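Local atomic coordinates of esterase LipW (Mycobacterium marinum, PDB entry 3QH4), a protein that probably hydrolyses ester bonds, as a mycobacterial esterase of the alpha/beta-hydrolase fold with strict substrate selectivity. Residues Q194-T202 with P232-R240. Numbering follows the deposited sequence.
Sequences QPVLDDRPT and PSPESVPGR
Two arginines, R200 and R240, lie flat against one another with guanidinium centres 4.7 Å apart and planes only 17° from parallel, although both should carry positive charge. Each has its own carboxylate, and the pair is consistent with the view that such a partner lets like-charged guanidinium groups stack. R240, extended from CG to NE, grips D199 side-on from across the contact: NE donates to OD1 at 2.8 Å and NH2 to OD2 at 3.0 Å. Both bonds are nearly straight and use syn lone pairs, with the two flat groups nearly coplanar. D199 offers its carboxylate this way because chi1 of 65° sets CG between the backbone N and the carbonyl carbon. Methyl CG1 of V237 packs on OD1, while the ring of P232 brings CG to 3.5 Å from OD2.

R200 repeats the side-on grip within its own segment. Its NE bonds D198 OD1 at 2.9 Å, and NH2 reaches OD2 along a more bent path. That same OD1 also receives the backbone N of R200, from above the carboxylate plane, closing an Asx turn. A bend at chi3 (-72°) turns the R200 guanidinium over CG of R240; R200 CG in turn lies over a face of the R240 guanidinium, offset toward the rim.

Beside the arginine pair, G239 N donates to L197 O at 2.8 Å, tying the 3-10 turn 238-240 to the loop leaving strand 189-193. That loop first passes S166 and H288, probable members of a Ser-His-Asp triad, touched by V196 and Q194 respectively. With a carboxylate bound in or near each guanidinium plane, the like charges, NE to NE 4.1 Å, are probably largely offset, and the two side-on salt bridges fix the rotation of both arginines.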
ATOM      1  N   GLN A 194      -3.252  -4.707   3.817  1.00  3.58           N
ATOM      2  CA  GLN A 194      -3.464  -4.083   5.135  1.00  3.91           C
ATOM      3  C   GLN A 194      -3.830  -2.587   4.993  1.00  3.36           C
ATOM      4  O   GLN A 194      -3.170  -1.735   5.605  1.00  3.92           O
ATOM      5  CB  GLN A 194      -2.219  -4.328   6.043  1.00  3.62           C
ATOM      6  CG  GLN A 194      -0.906  -3.828   5.406  1.00  3.78           C
ATOM      7  CD  GLN A 194       0.348  -4.096   6.198  1.00  3.30           C
ATOM      8  OE1 GLN A 194       0.348  -4.851   7.169  1.00  4.01           O
ATOM      9  NE2 GLN A 194       1.451  -3.485   5.762  1.00  8.00           N
ATOM     10  N   PRO A 195      -4.885  -2.288   4.207  1.00  3.65           N
ATOM     11  CA  PRO A 195      -5.190  -0.882   3.857  1.00  3.67           C
ATOM     12  C   PRO A 195      -5.714  -0.008   4.995  1.00  3.81           C
ATOM     13  O   PRO A 195      -6.455  -0.461   5.878  1.00  3.58           O
ATOM     14  CB  PRO A 195      -6.264  -1.004   2.776  1.00  3.25           C
ATOM     15  CG  PRO A 195      -7.012  -2.323   3.122  1.00  3.02           C
ATOM     16  CD  PRO A 195      -5.854  -3.225   3.585  1.00  2.91           C
ATOM     17  N   VAL A 196      -5.244   1.223   4.987  1.00  3.29           N
ATOM     18  CA  VAL A 196      -5.814   2.289   5.785  1.00  3.85           C
ATOM     19  C   VAL A 196      -7.072   2.743   5.027  1.00  4.19           C
ATOM     20  O   VAL A 196      -6.965   3.127   3.855  1.00  5.05           O
ATOM     21  CB  VAL A 196      -4.766   3.416   5.903  1.00  3.63           C
ATOM     22  CG1 VAL A 196      -5.430   4.653   6.490  1.00  6.24           C
ATOM     23  CG2 VAL A 196      -3.595   2.916   6.802  1.00  5.07           C
ATOM     24  N   LEU A 197      -8.243   2.713   5.675  1.00  3.79           N
ATOM     25  CA  LEU A 197      -9.506   2.938   4.972  1.00  4.23           C
ATOM     26  C   LEU A 197     -10.446   3.942   5.589  1.00  5.33           C
ATOM     27  O   LEU A 197     -11.208   4.568   4.857  1.00  5.08           O
ATOM     28  CB  LEU A 197     -10.264   1.593   4.800  1.00  3.70           C
ATOM     29  CG  LEU A 197      -9.560   0.608   3.882  1.00  4.52           C
ATOM     30  CD1 LEU A 197     -10.253  -0.716   4.006  1.00  5.75           C
ATOM     31  CD2 LEU A 197      -9.639   1.102   2.455  1.00  6.57           C
ATOM     32  N   ASP A 198     -10.389   4.122   6.907  1.00  5.28           N
ATOM     33  CA  ASP A 198     -11.451   4.868   7.566  1.00  6.98           C
ATOM     34  C   ASP A 198     -10.924   5.644   8.766  1.00  6.82           C
ATOM     35  O   ASP A 198     -10.362   5.052   9.699  1.00  7.10           O
ATOM     36  CB  ASP A 198     -12.561   3.895   7.995  1.00  7.47           C
ATOM     37  CG  ASP A 198     -13.915   4.586   8.236  1.00 10.46           C
ATOM     38  OD1 ASP A 198     -13.964   5.787   8.547  1.00  7.86           O
ATOM     39  OD2 ASP A 198     -14.970   3.908   8.106  1.00 17.17           O
ATOM     40  N   ASP A 199     -11.115   6.965   8.754  1.00  6.75           N
ATOM     41  CA  ASP A 199     -10.695   7.772   9.908  1.00  6.43           C
ATOM     42  C   ASP A 199     -11.562   7.553  11.148  1.00  7.15           C
ATOM     43  O   ASP A 199     -11.153   7.869  12.264  1.00  7.88           O
ATOM     44  CB  ASP A 199     -10.713   9.255   9.536  1.00  6.43           C
ATOM     45  CG  ASP A 199     -12.105   9.730   9.235  1.00  7.24           C
ATOM     46  OD1 ASP A 199     -12.683   9.224   8.245  1.00  7.04           O
ATOM     47  OD2 ASP A 199     -12.600  10.604   9.996  1.00  7.31           O
ATOM     48  N   ARG A 200     -12.757   7.016  10.964  1.00  7.59           N
ATOM     49  CA  ARG A 200     -13.663   6.799  12.089  1.00  8.98           C
ATOM     50  C   ARG A 200     -13.129   5.628  12.916  1.00 10.23           C
ATOM     51  O   ARG A 200     -12.733   4.637  12.367  1.00 10.25           O
ATOM     52  CB  ARG A 200     -15.066   6.503  11.554  1.00  8.61           C
ATOM     53  CG  ARG A 200     -15.678   7.736  10.798  1.00  8.57           C
ATOM     54  CD  ARG A 200     -17.004   7.360  10.154  1.00 12.04           C
ATOM     55  NE  ARG A 200     -16.790   6.496   9.002  1.00 10.23           N
ATOM     56  CZ  ARG A 200     -17.733   6.085   8.153  1.00 12.78           C
ATOM     57  NH1 ARG A 200     -18.997   6.489   8.280  1.00 10.48           N
ATOM     58  NH2 ARG A 200     -17.401   5.292   7.139  1.00 11.55           N
ATOM     59  N   PRO A 201     -13.119   5.751  14.243  1.00 11.98           N
ATOM     60  CA  PRO A 201     -12.540   4.678  15.094  1.00 12.97           C
ATOM     61  C   PRO A 201     -13.335   3.372  15.028  1.00 11.73           C
ATOM     62  O   PRO A 201     -14.535   3.378  14.848  1.00 13.37           O
ATOM     63  CB  PRO A 201     -12.613   5.263  16.507  1.00 14.92           C
ATOM     64  CG  PRO A 201     -12.788   6.774  16.308  1.00 16.27           C
ATOM     65  CD  PRO A 201     -13.553   6.926  15.021  1.00 13.87           C
ATOM     66  N   THR A 202     -12.647   2.252  15.121  1.00 10.00           N
ATOM     67  CA  THR A 202     -13.293   0.958  15.138  1.00  8.43           C
ATOM     68  C   THR A 202     -12.883   0.295  16.425  1.00  7.71           C
ATOM     69  O   THR A 202     -12.018   0.828  17.181  1.00  7.21           O
ATOM     70  CB  THR A 202     -12.782   0.089  14.011  1.00  8.83           C
ATOM     71  OG1 THR A 202     -11.354  -0.033  14.164  1.00  6.30           O
ATOM     72  CG2 THR A 202     -13.092   0.756  12.676  1.00  8.31           C
ATOM     73  N   PRO A 232     -13.115  15.191   6.602  1.00  9.51           N
ATOM     74  CA  PRO A 232     -13.052  13.941   5.838  1.00  8.24           C
ATOM     75  C   PRO A 232     -14.237  13.782   4.915  1.00  8.89           C
ATOM     76  O   PRO A 232     -15.330  14.243   5.237  1.00  8.26           O
ATOM     77  CB  PRO A 232     -13.108  12.841   6.897  1.00  8.83           C
ATOM     78  CG  PRO A 232     -13.333  13.483   8.179  1.00 10.59           C
ATOM     79  CD  PRO A 232     -13.120  14.969   8.059  1.00  8.93           C
ATOM     80  N   SER A 233     -14.012  13.115   3.791  1.00  8.46           N
ATOM     81  CA  SER A 233     -15.043  12.887   2.789  1.00  9.19           C
ATOM     82  C   SER A 233     -14.722  11.571   2.093  1.00  9.06           C
ATOM     83  O   SER A 233     -13.656  11.007   2.326  1.00  8.23           O
ATOM     84  CB  SER A 233     -14.992  14.018   1.764  1.00 10.13           C
ATOM     85  OG  SER A 233     -13.797  13.894   1.033  1.00 12.11           O
ATOM     86  N   PRO A 234     -15.645  11.062   1.250  1.00  9.44           N
ATOM     87  CA  PRO A 234     -15.325   9.819   0.517  1.00 10.24           C
ATOM     88  C   PRO A 234     -14.109   9.960  -0.390  1.00 10.77           C
ATOM     89  O   PRO A 234     -13.437   8.955  -0.685  1.00 11.16           O
ATOM     90  CB  PRO A 234     -16.601   9.566  -0.310  1.00 10.22           C
ATOM     91  CG  PRO A 234     -17.687  10.154   0.544  1.00 10.82           C
ATOM     92  CD  PRO A 234     -17.066  11.435   1.094  1.00  9.75           C
ATOM     93  N   GLU A 235     -13.812  11.200  -0.794  1.00 10.52           N
ATOM     94  CA  GLU A 235     -12.632  11.471  -1.636  1.00 12.23           C
ATOM     95  C   GLU A 235     -11.304  11.333  -0.901  1.00 10.92           C
ATOM     96  O   GLU A 235     -10.317  10.897  -1.495  1.00 11.95           O
ATOM     97  CB  GLU A 235     -12.722  12.837  -2.317  1.00 13.03           C
ATOM     98  CG  GLU A 235     -13.869  12.921  -3.372  1.00 19.31           C
ATOM     99  CD  GLU A 235     -15.262  12.932  -2.752  1.00 24.05           C
ATOM    100  OE1 GLU A 235     -15.481  13.627  -1.737  1.00 25.42           O
ATOM    101  OE2 GLU A 235     -16.151  12.250  -3.298  1.00 28.08           O
ATOM    102  N   SER A 236     -11.268  11.664   0.389  1.00  9.30           N
ATOM    103  CA  SER A 236     -10.029  11.466   1.154  1.00  7.78           C
ATOM    104  C   SER A 236     -10.001  10.154   1.933  1.00  7.94           C
ATOM    105  O   SER A 236      -8.935   9.663   2.302  1.00  8.17           O
ATOM    106  CB  SER A 236      -9.793  12.640   2.117  1.00  7.97           C
ATOM    107  OG  SER A 236     -10.969  12.950   2.867  1.00  7.83           O
ATOM    108  N   VAL A 237     -11.185   9.592   2.167  1.00  6.34           N
ATOM    109  CA  VAL A 237     -11.358   8.446   3.089  1.00  5.59           C
ATOM    110  C   VAL A 237     -12.191   7.407   2.366  1.00  6.28           C
ATOM    111  O   VAL A 237     -13.414   7.485   2.365  1.00  6.60           O
ATOM    112  CB  VAL A 237     -12.095   8.879   4.374  1.00  4.34           C
ATOM    113  CG1 VAL A 237     -12.172   7.708   5.375  1.00  6.57           C
ATOM    114  CG2 VAL A 237     -11.375  10.143   5.052  1.00  4.47           C
ATOM    115  N   PRO A 238     -11.547   6.418   1.727  1.00  7.24           N
ATOM    116  CA  PRO A 238     -12.327   5.480   0.921  1.00  6.90           C
ATOM    117  C   PRO A 238     -13.434   4.750   1.689  1.00  6.91           C
ATOM    118  O   PRO A 238     -14.509   4.474   1.104  1.00  7.36           O
ATOM    119  CB  PRO A 238     -11.251   4.511   0.370  1.00  7.56           C
ATOM    120  CG  PRO A 238     -10.024   5.335   0.297  1.00  7.88           C
ATOM    121  CD  PRO A 238     -10.094   6.210   1.556  1.00  7.44           C
ATOM    122  N   GLY A 239     -13.231   4.474   2.988  1.00  6.64           N
ATOM    123  CA  GLY A 239     -14.202   3.745   3.748  1.00  7.94           C
ATOM    124  C   GLY A 239     -15.483   4.535   3.962  1.00  7.88           C
ATOM    125  O   GLY A 239     -16.523   3.949   4.278  1.00  9.94           O
ATOM    126  N   ARG A 240     -15.425   5.854   3.766  1.00  7.21           N
ATOM    127  CA  ARG A 240     -16.666   6.657   3.833  1.00  8.24           C
ATOM    128  C   ARG A 240     -17.528   6.653   2.551  1.00  8.84           C
ATOM    129  O   ARG A 240     -18.666   7.188   2.563  1.00  9.15           O
ATOM    130  CB  ARG A 240     -16.362   8.108   4.256  1.00  8.19           C
ATOM    131  CG  ARG A 240     -15.967   8.237   5.730  1.00  6.96           C
ATOM    132  CD  ARG A 240     -15.605   9.694   5.999  1.00  6.02           C
ATOM    133  NE  ARG A 240     -15.221   9.974   7.386  1.00  3.99           N
ATOM    134  CZ  ARG A 240     -16.032  10.459   8.331  1.00  5.60           C
ATOM    135  NH1 ARG A 240     -17.327  10.610   8.107  1.00  8.12           N
ATOM    136  NH2 ARG A 240     -15.547  10.769   9.530  1.00  4.70           N
TER